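Local coordinates for protein cysteine synthase 3 (Entamoeba histolytica, PDB 6KR5) that probably makes L-cysteine from O-acetyl-L-serine and sulfide with the help of a pyridoxal phosphate cofactor, at residues K58-F63 / A173-E178; I187-A190 / T196-G199; N52-V57 / L93-A98. All coordinates share one frame; numbering follows the deposited sequence.

Contact 1. Residues K58-F63 / A173-E178; sequences KDRVGF and ANEIWE. With PLP (pyridoxal-5'-phosphate), chain D.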
ATOM      1  N   LYS B  58       2.523 -10.506   5.613  1.00 18.26           N
ATOM      2  CA  LYS B  58       3.692 -10.764   6.449  1.00 17.02           C
ATOM      3  C   LYS B  58       3.968  -9.654   7.454  1.00 19.37           C
ATOM      4  O   LYS B  58       4.769  -9.869   8.371  1.00 19.32           O
ATOM      5  CB  LYS B  58       4.926 -11.000   5.582  1.00 19.30           C
ATOM      6  CG  LYS B  58       4.803 -12.220   4.679  1.00 18.93           C
ATOM      7  CD  LYS B  58       4.385 -13.473   5.438  1.00 20.01           C
ATOM      8  CE  LYS B  58       4.711 -14.707   4.626  1.00 22.37           C
ATOM      9  NZ  LYS B  58       3.462 -15.190   3.977  1.00 40.20           N
ATOM     10  N   ASP B  59       3.334  -8.488   7.326  1.00 18.59           N
ATOM     11  CA  ASP B  59       3.394  -7.515   8.416  1.00 20.42           C
ATOM     12  C   ASP B  59       2.936  -8.153   9.719  1.00 18.18           C
ATOM     13  O   ASP B  59       3.529  -7.930  10.783  1.00 18.74           O
ATOM     14  CB  ASP B  59       2.502  -6.307   8.122  1.00 19.50           C
ATOM     15  CG  ASP B  59       3.097  -5.338   7.124  1.00 21.72           C
ATOM     16  OD1 ASP B  59       3.844  -5.759   6.225  1.00 25.98           O
ATOM     17  OD2 ASP B  59       2.778  -4.134   7.246  1.00 19.25           O
ATOM     18  N   ARG B  60       1.860  -8.943   9.651  1.00 19.63           N
ATOM     19  CA  ARG B  60       1.343  -9.586  10.853  1.00 18.69           C
ATOM     20  C   ARG B  60       2.324 -10.608  11.385  1.00 17.49           C
ATOM     21  O   ARG B  60       2.502 -10.734  12.607  1.00 19.38           O
ATOM     22  CB  ARG B  60       0.022 -10.286  10.557  1.00 18.66           C
ATOM     23  CG  ARG B  60      -1.097  -9.412  10.031  1.00 17.00           C
ATOM     24  CD  ARG B  60      -2.278 -10.322   9.762  1.00 18.77           C
ATOM     25  NE  ARG B  60      -3.393  -9.682   9.079  1.00 18.73           N
ATOM     26  CZ  ARG B  60      -4.470  -9.192   9.682  1.00 18.82           C
ATOM     27  NH1 ARG B  60      -4.588  -9.212  11.006  1.00 20.38           N
ATOM     28  NH2 ARG B  60      -5.450  -8.687   8.951  1.00 20.30           N
ATOM     29  N   VAL B  61       2.951 -11.349  10.471  1.00 16.84           N
ATOM     30  CA  VAL B  61       3.812 -12.471  10.824  1.00 15.74           C
ATOM     31  C   VAL B  61       5.116 -11.966  11.420  1.00 18.22           C
ATOM     32  O   VAL B  61       5.558 -12.439  12.473  1.00 18.50           O
ATOM     33  CB  VAL B  61       4.063 -13.351   9.589  1.00 18.59           C
ATOM     34  CG1 VAL B  61       5.121 -14.425   9.888  1.00 18.73           C
ATOM     35  CG2 VAL B  61       2.744 -13.958   9.080  1.00 20.09           C
ATOM     36  N   GLY B  62       5.763 -11.016  10.743  1.00 19.06           N
ATOM     37  CA  GLY B  62       7.007 -10.480  11.276  1.00 19.19           C
ATOM     38  C   GLY B  62       6.796  -9.809  12.615  1.00 19.17           C
ATOM     39  O   GLY B  62       7.606  -9.966  13.540  1.00 20.05           O
ATOM     40  N   PHE B  63       5.691  -9.076  12.745  1.00 18.21           N
ATOM     41  CA  PHE B  63       5.370  -8.441  14.013  1.00 17.27           C
ATOM     42  C   PHE B  63       5.201  -9.472  15.117  1.00 19.82           C
ATOM     43  O   PHE B  63       5.813  -9.353  16.183  1.00 20.85           O
ATOM     44  CB  PHE B  63       4.096  -7.610  13.891  1.00 20.22           C
ATOM     45  CG  PHE B  63       3.579  -7.146  15.219  1.00 19.05           C
ATOM     46  CD1 PHE B  63       4.184  -6.077  15.864  1.00 21.91           C
ATOM     47  CD2 PHE B  63       2.532  -7.796  15.844  1.00 21.49           C
ATOM     48  CE1 PHE B  63       3.727  -5.644  17.096  1.00 23.78           C
ATOM     49  CE2 PHE B  63       2.080  -7.372  17.082  1.00 23.34           C
ATOM     50  CZ  PHE B  63       2.680  -6.304  17.706  1.00 21.42           C
ATOM     51  N   ALA B 173      -8.489 -13.968  11.652  1.00 20.62           N
ATOM     52  CA  ALA B 173      -9.735 -14.715  11.789  1.00 21.86           C
ATOM     53  C   ALA B 173     -10.801 -13.900  12.504  1.00 20.88           C
ATOM     54  O   ALA B 173     -11.962 -13.887  12.079  1.00 22.45           O
ATOM     55  CB  ALA B 173      -9.485 -16.021  12.537  1.00 19.75           C
ATOM     56  N   ASN B 174     -10.432 -13.223  13.597  1.00 20.37           N
ATOM     57  CA  ASN B 174     -11.420 -12.425  14.315  1.00 19.45           C
ATOM     58  C   ASN B 174     -11.988 -11.327  13.431  1.00 22.49           C
ATOM     59  O   ASN B 174     -13.192 -11.041  13.477  1.00 24.69           O
ATOM     60  CB  ASN B 174     -10.821 -11.804  15.573  1.00 21.91           C
ATOM     61  CG  ASN B 174     -11.864 -11.057  16.386  1.00 25.27           C
ATOM     62  OD1 ASN B 174     -12.869 -11.645  16.791  1.00 31.87           O
ATOM     63  ND2 ASN B 174     -11.648  -9.760  16.607  1.00 28.86           N
ATOM     64  N   GLU B 175     -11.131 -10.689  12.629  1.00 20.67           N
ATOM     65  CA  GLU B 175     -11.611  -9.680  11.694  1.00 21.65           C
ATOM     66  C   GLU B 175     -12.628 -10.266  10.723  1.00 21.60           C
ATOM     67  O   GLU B 175     -13.655  -9.639  10.445  1.00 20.19           O
ATOM     68  CB  GLU B 175     -10.435  -9.072  10.932  1.00 19.86           C
ATOM     69  CG  GLU B 175      -9.506  -8.261  11.821  1.00 23.47           C
ATOM     70  CD  GLU B 175      -8.134  -8.060  11.212  1.00 24.83           C
ATOM     71  OE1 GLU B 175      -8.043  -7.990   9.968  1.00 20.95           O
ATOM     72  OE2 GLU B 175      -7.155  -7.954  11.976  1.00 22.48           O
ATOM     73  N   ILE B 176     -12.358 -11.457  10.183  1.00 22.78           N
ATOM     74  CA  ILE B 176     -13.331 -12.093   9.291  1.00 19.82           C
ATOM     75  C   ILE B 176     -14.614 -12.411  10.045  1.00 21.87           C
ATOM     76  O   ILE B 176     -15.723 -12.189   9.540  1.00 22.29           O
ATOM     77  CB  ILE B 176     -12.735 -13.357   8.651  1.00 20.91           C
ATOM     78  CG1 ILE B 176     -11.576 -12.974   7.724  1.00 21.96           C
ATOM     79  CG2 ILE B 176     -13.821 -14.123   7.885  1.00 21.90           C
ATOM     80  CD1 ILE B 176     -10.671 -14.138   7.392  1.00 20.86           C
ATOM     81  N   TRP B 177     -14.480 -12.939  11.262  1.00 22.19           N
ATOM     82  CA  TRP B 177     -15.655 -13.279  12.056  1.00 22.38           C
ATOM     83  C   TRP B 177     -16.517 -12.050  12.306  1.00 22.96           C
ATOM     84  O   TRP B 177     -17.732 -12.072  12.090  1.00 23.55           O
ATOM     85  CB  TRP B 177     -15.227 -13.915  13.373  1.00 23.65           C
ATOM     86  CG  TRP B 177     -16.396 -14.421  14.150  1.00 23.30           C
ATOM     87  CD1 TRP B 177     -16.904 -13.898  15.304  1.00 27.50           C
ATOM     88  CD2 TRP B 177     -17.228 -15.530  13.804  1.00 20.84           C
ATOM     89  NE1 TRP B 177     -18.001 -14.634  15.711  1.00 25.98           N
ATOM     90  CE2 TRP B 177     -18.214 -15.642  14.806  1.00 25.42           C
ATOM     91  CE3 TRP B 177     -17.225 -16.455  12.754  1.00 22.27           C
ATOM     92  CZ2 TRP B 177     -19.189 -16.642  14.783  1.00 26.75           C
ATOM     93  CZ3 TRP B 177     -18.197 -17.440  12.726  1.00 27.61           C
ATOM     94  CH2 TRP B 177     -19.166 -17.526  13.737  1.00 28.07           C
ATOM     95  N   GLU B 178     -15.896 -10.959  12.748  1.00 22.34           N
ATOM     96  CA  GLU B 178     -16.654  -9.753  13.065  1.00 22.74           C
ATOM     97  C   GLU B 178     -17.215  -9.098  11.805  1.00 24.72           C
ATOM     98  O   GLU B 178     -18.388  -8.706  11.767  1.00 24.80           O
ATOM     99  CB  GLU B 178     -15.769  -8.767  13.830  1.00 24.86           C
ATOM    100  CG  GLU B 178     -15.422  -9.182  15.254  1.00 24.52           C
ATOM    101  CD  GLU B 178     -16.591  -9.038  16.210  1.00 36.90           C
ATOM    102  OE1 GLU B 178     -17.423  -8.131  16.004  1.00 44.79           O
ATOM    103  OE2 GLU B 178     -16.668  -9.826  17.178  1.00 43.63           O
TER
HETATM  104  N1  PLP D 401       1.309 -14.769  -0.988  1.00 18.00           N
HETATM  105  C2  PLP D 401       2.253 -13.868  -0.579  1.00 18.83           C
HETATM  106  C2A PLP D 401       2.579 -12.719  -1.482  1.00 19.55           C
HETATM  107  C3  PLP D 401       2.877 -14.029   0.646  1.00 19.99           C
HETATM  108  O3  PLP D 401       3.820 -13.119   1.031  1.00 21.62           O
HETATM  109  C4  PLP D 401       2.540 -15.102   1.460  1.00 17.41           C
HETATM  110  C4A PLP D 401       3.267 -15.357   2.731  1.00 25.85           C
HETATM  111  O4A PLP D 401       4.193 -14.613   3.076  1.00 25.38           O
HETATM  112  C5  PLP D 401       1.573 -16.011   1.034  1.00 18.77           C
HETATM  113  C6  PLP D 401       0.972 -15.834  -0.191  1.00 19.71           C
HETATM  114  C5A PLP D 401       1.190 -17.229   1.845  1.00 19.70           C
HETATM  115  O4P PLP D 401       0.757 -16.955   3.149  1.00 17.81           O
HETATM  116  P   PLP D 401       1.154 -18.024   4.274  1.00 18.62           P
HETATM  117  O1P PLP D 401       0.751 -19.398   3.771  1.00 18.11           O
HETATM  118  O2P PLP D 401       2.643 -17.952   4.456  1.00 19.28           O
HETATM  119  O3P PLP D 401       0.413 -17.639   5.503  1.00 17.87           O
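R60 reaches out from helix 58-72 and lays the outer edge of its guanidinium against the carboxylate of E175 on helix 169-179. The grip is end-on and two-pronged: R60 NH1 donates to E175 OE2 at 3.0 Å, and R60 NH2 to E175 OE1 at 2.9 Å. Both bonds are nearly straight. The two flat groups are twisted 33° apart, and the tilt is on the carboxylate side: the E175 oxygens lie close to the guanidinium plane, but each is met, on its syn side, from out of the carboxylate plane. R60 is extended from CG to NE (chi2 178°), a length that suits it to span helices whose nearest CA atoms, those of R60 and A173, are 12.2 Å apart. The buried charges have further partners: E49 takes R60 NE, while K47 and the backbone amides of G23 and T24 serve E175. Such a network should keep both groups ionised. K58, two residues before R60, is joined to the cofactor, its NZ 1.3 Å from C4A of pyridoxal phosphate. That distance is consistent with the internal aldimine, the Schiff-base lysine typical of fold-type II pyridoxal phosphate enzymes.

Contact 2. Residues I187-A190 / T196-G199; sequences IVSA and TVIG. With PLP (pyridoxal-5'-phosphate), chain D.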
ATOM      1  N   ILE B 187     -13.292 -20.316   3.704  1.00 21.93           N
ATOM      2  CA  ILE B 187     -12.093 -19.482   3.688  1.00 20.89           C
ATOM      3  C   ILE B 187     -11.102 -20.090   2.700  1.00 19.53           C
ATOM      4  O   ILE B 187     -10.847 -21.301   2.733  1.00 22.22           O
ATOM      5  CB  ILE B 187     -11.482 -19.334   5.098  1.00 20.96           C
ATOM      6  CG1 ILE B 187     -10.217 -18.477   5.070  1.00 23.53           C
ATOM      7  CG2 ILE B 187     -11.208 -20.699   5.747  1.00 21.85           C
ATOM      8  CD1 ILE B 187     -10.503 -17.009   4.858  1.00 24.40           C
ATOM      9  N   VAL B 188     -10.583 -19.260   1.794  1.00 20.06           N
ATOM     10  CA  VAL B 188      -9.680 -19.690   0.727  1.00 17.50           C
ATOM     11  C   VAL B 188      -8.346 -18.989   0.938  1.00 18.25           C
ATOM     12  O   VAL B 188      -8.293 -17.748   0.985  1.00 19.74           O
ATOM     13  CB  VAL B 188     -10.246 -19.354  -0.665  1.00 21.07           C
ATOM     14  CG1 VAL B 188      -9.368 -19.933  -1.756  1.00 19.68           C
ATOM     15  CG2 VAL B 188     -11.664 -19.863  -0.821  1.00 22.05           C
ATOM     16  N   SER B 189      -7.273 -19.770   1.068  1.00 19.60           N
ATOM     17  CA  SER B 189      -5.961 -19.197   1.338  1.00 20.13           C
ATOM     18  C   SER B 189      -4.909 -19.934   0.518  1.00 18.48           C
ATOM     19  O   SER B 189      -4.782 -21.162   0.624  1.00 20.16           O
ATOM     20  CB  SER B 189      -5.651 -19.273   2.842  1.00 19.56           C
ATOM     21  OG  SER B 189      -4.267 -19.135   3.106  1.00 19.53           O
ATOM     22  N   ALA B 190      -4.153 -19.193  -0.293  1.00 19.02           N
ATOM     23  CA  ALA B 190      -2.989 -19.762  -0.969  1.00 18.08           C
ATOM     24  C   ALA B 190      -1.830 -19.931   0.018  1.00 18.61           C
ATOM     25  O   ALA B 190      -1.572 -19.049   0.847  1.00 20.60           O
ATOM     26  CB  ALA B 190      -2.572 -18.872  -2.140  1.00 22.14           C
ATOM     27  N   THR B 196      -1.396 -18.757   7.401  1.00 18.55           N
ATOM     28  CA  THR B 196      -2.729 -18.187   7.200  1.00 16.96           C
ATOM     29  C   THR B 196      -3.789 -19.274   7.161  1.00 19.89           C
ATOM     30  O   THR B 196      -4.791 -19.199   7.883  1.00 20.02           O
ATOM     31  CB  THR B 196      -2.789 -17.360   5.920  1.00 18.05           C
ATOM     32  OG1 THR B 196      -1.854 -16.277   6.007  1.00 20.13           O
ATOM     33  CG2 THR B 196      -4.175 -16.779   5.749  1.00 19.75           C
ATOM     34  N   VAL B 197      -3.593 -20.293   6.320  1.00 19.62           N
ATOM     35  CA  VAL B 197      -4.656 -21.278   6.137  1.00 18.78           C
ATOM     36  C   VAL B 197      -4.905 -22.030   7.441  1.00 19.92           C
ATOM     37  O   VAL B 197      -6.062 -22.261   7.823  1.00 19.66           O
ATOM     38  CB  VAL B 197      -4.340 -22.216   4.952  1.00 18.76           C
ATOM     39  CG1 VAL B 197      -3.190 -23.173   5.239  1.00 19.97           C
ATOM     40  CG2 VAL B 197      -5.597 -23.004   4.534  1.00 18.78           C
ATOM     41  N   ILE B 198      -3.840 -22.362   8.174  1.00 21.04           N
ATOM     42  CA  ILE B 198      -4.002 -23.104   9.419  1.00 20.15           C
ATOM     43  C   ILE B 198      -4.486 -22.185  10.533  1.00 23.08           C
ATOM     44  O   ILE B 198      -5.387 -22.543  11.297  1.00 21.13           O
ATOM     45  CB  ILE B 198      -2.692 -23.816   9.809  1.00 21.91           C
ATOM     46  CG1 ILE B 198      -2.264 -24.821   8.729  1.00 21.63           C
ATOM     47  CG2 ILE B 198      -2.832 -24.497  11.183  1.00 22.71           C
ATOM     48  CD1 ILE B 198      -3.391 -25.728   8.233  1.00 20.06           C
ATOM     49  N   GLY B 199      -3.898 -20.992  10.646  1.00 19.09           N
ATOM     50  CA  GLY B 199      -4.304 -20.077  11.702  1.00 21.63           C
ATOM     51  C   GLY B 199      -5.725 -19.576  11.531  1.00 21.24           C
ATOM     52  O   GLY B 199      -6.519 -19.582  12.479  1.00 22.55           O
TER
HETATM   53  N1  PLP D 401       1.309 -14.769  -0.988  1.00 18.00           N
HETATM   54  C2  PLP D 401       2.253 -13.868  -0.579  1.00 18.83           C
HETATM   55  C2A PLP D 401       2.579 -12.719  -1.482  1.00 19.55           C
HETATM   56  C3  PLP D 401       2.877 -14.029   0.646  1.00 19.99           C
HETATM   57  O3  PLP D 401       3.820 -13.119   1.031  1.00 21.62           O
HETATM   58  C4  PLP D 401       2.540 -15.102   1.460  1.00 17.41           C
HETATM   59  C4A PLP D 401       3.267 -15.357   2.731  1.00 25.85           C
HETATM   60  O4A PLP D 401       4.193 -14.613   3.076  1.00 25.38           O
HETATM   61  C5  PLP D 401       1.573 -16.011   1.034  1.00 18.77           C
HETATM   62  C6  PLP D 401       0.972 -15.834  -0.191  1.00 19.71           C
HETATM   63  C5A PLP D 401       1.190 -17.229   1.845  1.00 19.70           C
HETATM   64  O4P PLP D 401       0.757 -16.955   3.149  1.00 17.81           O
HETATM   65  P   PLP D 401       1.154 -18.024   4.274  1.00 18.62           P
HETATM   66  O1P PLP D 401       0.751 -19.398   3.771  1.00 18.11           O
HETATM   67  O2P PLP D 401       2.643 -17.952   4.456  1.00 19.28           O
HETATM   68  O3P PLP D 401       0.413 -17.639   5.503  1.00 17.87           O
HETATM   69  O   HOH W   1      -1.767 -20.339   4.071  1.00 19.11           O
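S189 on strand 186-190 meets T196 and V197 in the first turn of helix 195-207, inside a beta-alpha-beta unit that strand 212-218 completes. The strand begins this segment with I187, whose branched side chain points toward the helix and suits the hydrophobic layer between sheet and helices, where it packs on I176 of helix 169-179. V188 faces away and rests on I302 and V216; its backbone pairs with strand 301-306, while I187 and S189 pair with strand 212-218. S189 is the small polar residue where the two backbones come nearest, its CA 5.4 Å from that of V197. Its hydroxyl, anti to the backbone N (chi1 161°), is placed against the helix's first turn: S189 OG lies 3.5 Å from T196 CG2 and 3.6 Å from V197 CB. S189 CB lies 3.9 Å from V197 CB, so strand and helix pack closely at this small residue. A190 turns its methyl away from the helix, and its carbonyl O approaches C5A of pyridoxal phosphate at 3.5 Å. Beyond it, G192, T193 and A194 supply further bonds to the cofactor in the loop before the helix, whose amino-terminal end would probably stabilise the phosphate charge. T196 adds its own backbone N and OG1, both donating to O3P, the hydroxyl at 2.7 Å. A water bridges the two segments and the cofactor: it accepts from V197 N, is hydrogen-bonded to S189 OG, and donates to phosphate O1P at 2.7 Å.

Contact 3. Residues N52-V57 / L93-A98; sequences NPMSSV and LCQAGA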
ATOM      1  N   ASN B  52      -2.046  -3.550   5.056  1.00 18.76           N
ATOM      2  CA  ASN B  52      -1.036  -3.434   6.098  1.00 19.13           C
ATOM      3  C   ASN B  52      -0.025  -2.344   5.731  1.00 19.58           C
ATOM      4  O   ASN B  52       0.144  -2.013   4.550  1.00 20.39           O
ATOM      5  CB  ASN B  52      -0.345  -4.779   6.292  1.00 18.01           C
ATOM      6  CG  ASN B  52      -1.209  -5.759   7.063  1.00 19.36           C
ATOM      7  OD1 ASN B  52      -1.460  -5.568   8.252  1.00 22.79           O
ATOM      8  ND2 ASN B  52      -1.690  -6.797   6.386  1.00 20.46           N
ATOM      9  N   PRO B  53       0.649  -1.748   6.724  1.00 19.39           N
ATOM     10  CA  PRO B  53       1.551  -0.616   6.419  1.00 19.21           C
ATOM     11  C   PRO B  53       2.636  -0.926   5.399  1.00 20.20           C
ATOM     12  O   PRO B  53       2.977  -0.047   4.590  1.00 20.68           O
ATOM     13  CB  PRO B  53       2.150  -0.260   7.790  1.00 20.64           C
ATOM     14  CG  PRO B  53       1.811  -1.429   8.701  1.00 19.59           C
ATOM     15  CD  PRO B  53       0.517  -1.975   8.173  1.00 21.07           C
ATOM     16  N   MET B  54       3.202  -2.136   5.404  1.00 18.74           N
ATOM     17  CA  MET B  54       4.120  -2.527   4.343  1.00 19.69           C
ATOM     18  C   MET B  54       3.470  -3.519   3.381  1.00 21.02           C
ATOM     19  O   MET B  54       4.163  -4.235   2.651  1.00 21.63           O
ATOM     20  CB  MET B  54       5.433  -3.055   4.923  1.00 19.54           C
ATOM     21  CG  MET B  54       6.402  -1.927   5.324  1.00 16.96           C
ATOM     22  SD  MET B  54       6.683  -0.661   4.051  1.00 21.47           S
ATOM     23  CE  MET B  54       7.300  -1.693   2.725  1.00 22.01           C
ATOM     24  N   SER B  55       2.139  -3.538   3.357  1.00 19.59           N
ATOM     25  CA  SER B  55       1.352  -3.975   2.203  1.00 21.89           C
ATOM     26  C   SER B  55       1.408  -5.474   1.947  1.00 19.26           C
ATOM     27  O   SER B  55       1.201  -5.920   0.813  1.00 18.79           O
ATOM     28  CB  SER B  55       1.761  -3.208   0.944  1.00 26.13           C
ATOM     29  OG  SER B  55       1.609  -1.820   1.186  1.00 25.38           O
ATOM     30  N   SER B  56       1.639  -6.280   2.980  1.00 17.57           N
ATOM     31  CA  SER B  56       1.420  -7.709   2.821  1.00 19.46           C
ATOM     32  C   SER B  56       1.029  -8.323   4.149  1.00 17.00           C
ATOM     33  O   SER B  56       1.211  -7.735   5.216  1.00 18.16           O
ATOM     34  CB  SER B  56       2.648  -8.434   2.263  1.00 18.40           C
ATOM     35  OG  SER B  56       3.493  -8.891   3.317  1.00 18.53           O
ATOM     36  N   VAL B  57       0.486  -9.537   4.052  1.00 17.75           N
ATOM     37  CA  VAL B  57       0.113 -10.314   5.229  1.00 16.38           C
ATOM     38  C   VAL B  57       1.302 -10.534   6.153  1.00 20.21           C
ATOM     39  O   VAL B  57       1.128 -10.723   7.364  1.00 21.04           O
ATOM     40  CB  VAL B  57      -0.507 -11.639   4.749  1.00 18.36           C
ATOM     41  CG1 VAL B  57       0.518 -12.471   4.007  1.00 19.60           C
ATOM     42  CG2 VAL B  57      -1.113 -12.407   5.904  1.00 18.65           C
ATOM     43  N   LEU B  93       9.572  -8.639   8.856  1.00 18.87           N
ATOM     44  CA  LEU B  93      10.521  -8.696   9.961  1.00 17.40           C
ATOM     45  C   LEU B  93      11.285  -7.388  10.089  1.00 19.19           C
ATOM     46  O   LEU B  93      11.558  -6.925  11.204  1.00 18.35           O
ATOM     47  CB  LEU B  93      11.487  -9.856   9.757  1.00 18.24           C
ATOM     48  CG  LEU B  93      10.941 -11.265   9.964  1.00 18.14           C
ATOM     49  CD1 LEU B  93      11.950 -12.256   9.412  1.00 20.56           C
ATOM     50  CD2 LEU B  93      10.676 -11.537  11.445  1.00 17.87           C
ATOM     51  N   CYS B  94      11.639  -6.779   8.955  1.00 20.53           N
ATOM     52  CA  CYS B  94      12.416  -5.545   8.993  1.00 20.08           C
ATOM     53  C   CYS B  94      11.594  -4.395   9.551  1.00 18.26           C
ATOM     54  O   CYS B  94      12.112  -3.568  10.314  1.00 18.43           O
ATOM     55  CB  CYS B  94      12.943  -5.216   7.600  1.00 20.38           C
ATOM     56  SG  CYS B  94      14.308  -6.281   7.100  1.00 22.58           S
ATOM     57  N   GLN B  95      10.307  -4.339   9.213  1.00 19.02           N
ATOM     58  CA  GLN B  95       9.447  -3.296   9.768  1.00 20.08           C
ATOM     59  C   GLN B  95       9.364  -3.411  11.288  1.00 18.80           C
ATOM     60  O   GLN B  95       9.576  -2.426  12.017  1.00 19.17           O
ATOM     61  CB  GLN B  95       8.060  -3.378   9.134  1.00 19.11           C
ATOM     62  CG  GLN B  95       7.051  -2.436   9.776  1.00 18.37           C
ATOM     63  CD  GLN B  95       5.682  -2.526   9.128  1.00 21.22           C
ATOM     64  OE1 GLN B  95       5.224  -1.592   8.446  1.00 21.85           O
ATOM     65  NE2 GLN B  95       5.024  -3.656   9.318  1.00 21.06           N
ATOM     66  N   ALA B  96       9.089  -4.623  11.792  1.00 18.89           N
ATOM     67  CA  ALA B  96       8.950  -4.804  13.232  1.00 18.89           C
ATOM     68  C   ALA B  96      10.285  -4.622  13.935  1.00 17.82           C
ATOM     69  O   ALA B  96      10.354  -3.991  14.995  1.00 19.74           O
ATOM     70  CB  ALA B  96       8.353  -6.175  13.543  1.00 20.39           C
ATOM     71  N   GLY B  97      11.367  -5.115  13.331  1.00 19.31           N
ATOM     72  CA  GLY B  97      12.672  -4.964  13.954  1.00 19.01           C
ATOM     73  C   GLY B  97      13.077  -3.510  14.106  1.00 20.39           C
ATOM     74  O   GLY B  97      13.636  -3.112  15.132  1.00 20.48           O
ATOM     75  N   ALA B  98      12.782  -2.688  13.093  1.00 19.68           N
ATOM     76  CA  ALA B  98      13.145  -1.277  13.170  1.00 21.82           C
ATOM     77  C   ALA B  98      12.440  -0.583  14.336  1.00 21.27           C
ATOM     78  O   ALA B  98      13.032   0.264  15.015  1.00 22.88           O
ATOM     79  CB  ALA B  98      12.816  -0.593  11.842  1.00 21.25           C
TER
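P53 and M54 form the two central corners of a type I beta turn, closed by S55 N to N52 O at 2.8 Å, and Q95 on helix 88-100 faces this turn with its CA 7.6 Å from that of M54. Proline suits the first corner because its ring already holds phi near the value required there. Q95 reaches the turn fully stretched, CG anti to the backbone N (chi1 173°) and chi2 at 180°, so that the end of the amide, not its stem, does the touching. Its OE1 rests against two aliphatic groups, 3.4 Å from P53 CB and 3.4 Å from M54 CG. The proline ring crosses the glutamine chain at about a right angle, with P53 CG 4.0 Å from Q95 NE2. M54 starts toward the helix but bends at chi2 and chi3; its end leads away, and this flexible, nonpolar side chain also packs on I91 and I119 of its own chain and on M276 of the second subunit. The amide's rotation is settled from outside: Q95 NE2 donates to OD2 of D59, an oxygen that also takes the backbone N of M54. Across the two segments themselves the touching is van der Waals in kind, and the chemistry implies that turn and helix are tied indirectly, through one shared carboxylate oxygen that binds the turn's main chain and the helix's amide together.

How the contacts relate
All three contacts are buried, but contact 2 lies nearest the chain centre and meets no other protein chain, whereas contacts 1 and 3 also pack against the second subunit. Contact 1 relies on paired charges between helices, contact 2 on close packing and a water at the cofactor phosphate, and contact 3 on an amide against aliphatic groups. D59, which lies in the helix of contact 1, ties it to contact 3. Helix 169-179 serves contact 1 and also flanks the strand of contact 2. The cofactor is reached at two places, its C4A by contact 1 and its phosphate by contact 2. Contacts 2 and 3 meet where T196 OG1 packs 3.9 Å from V57 CG2.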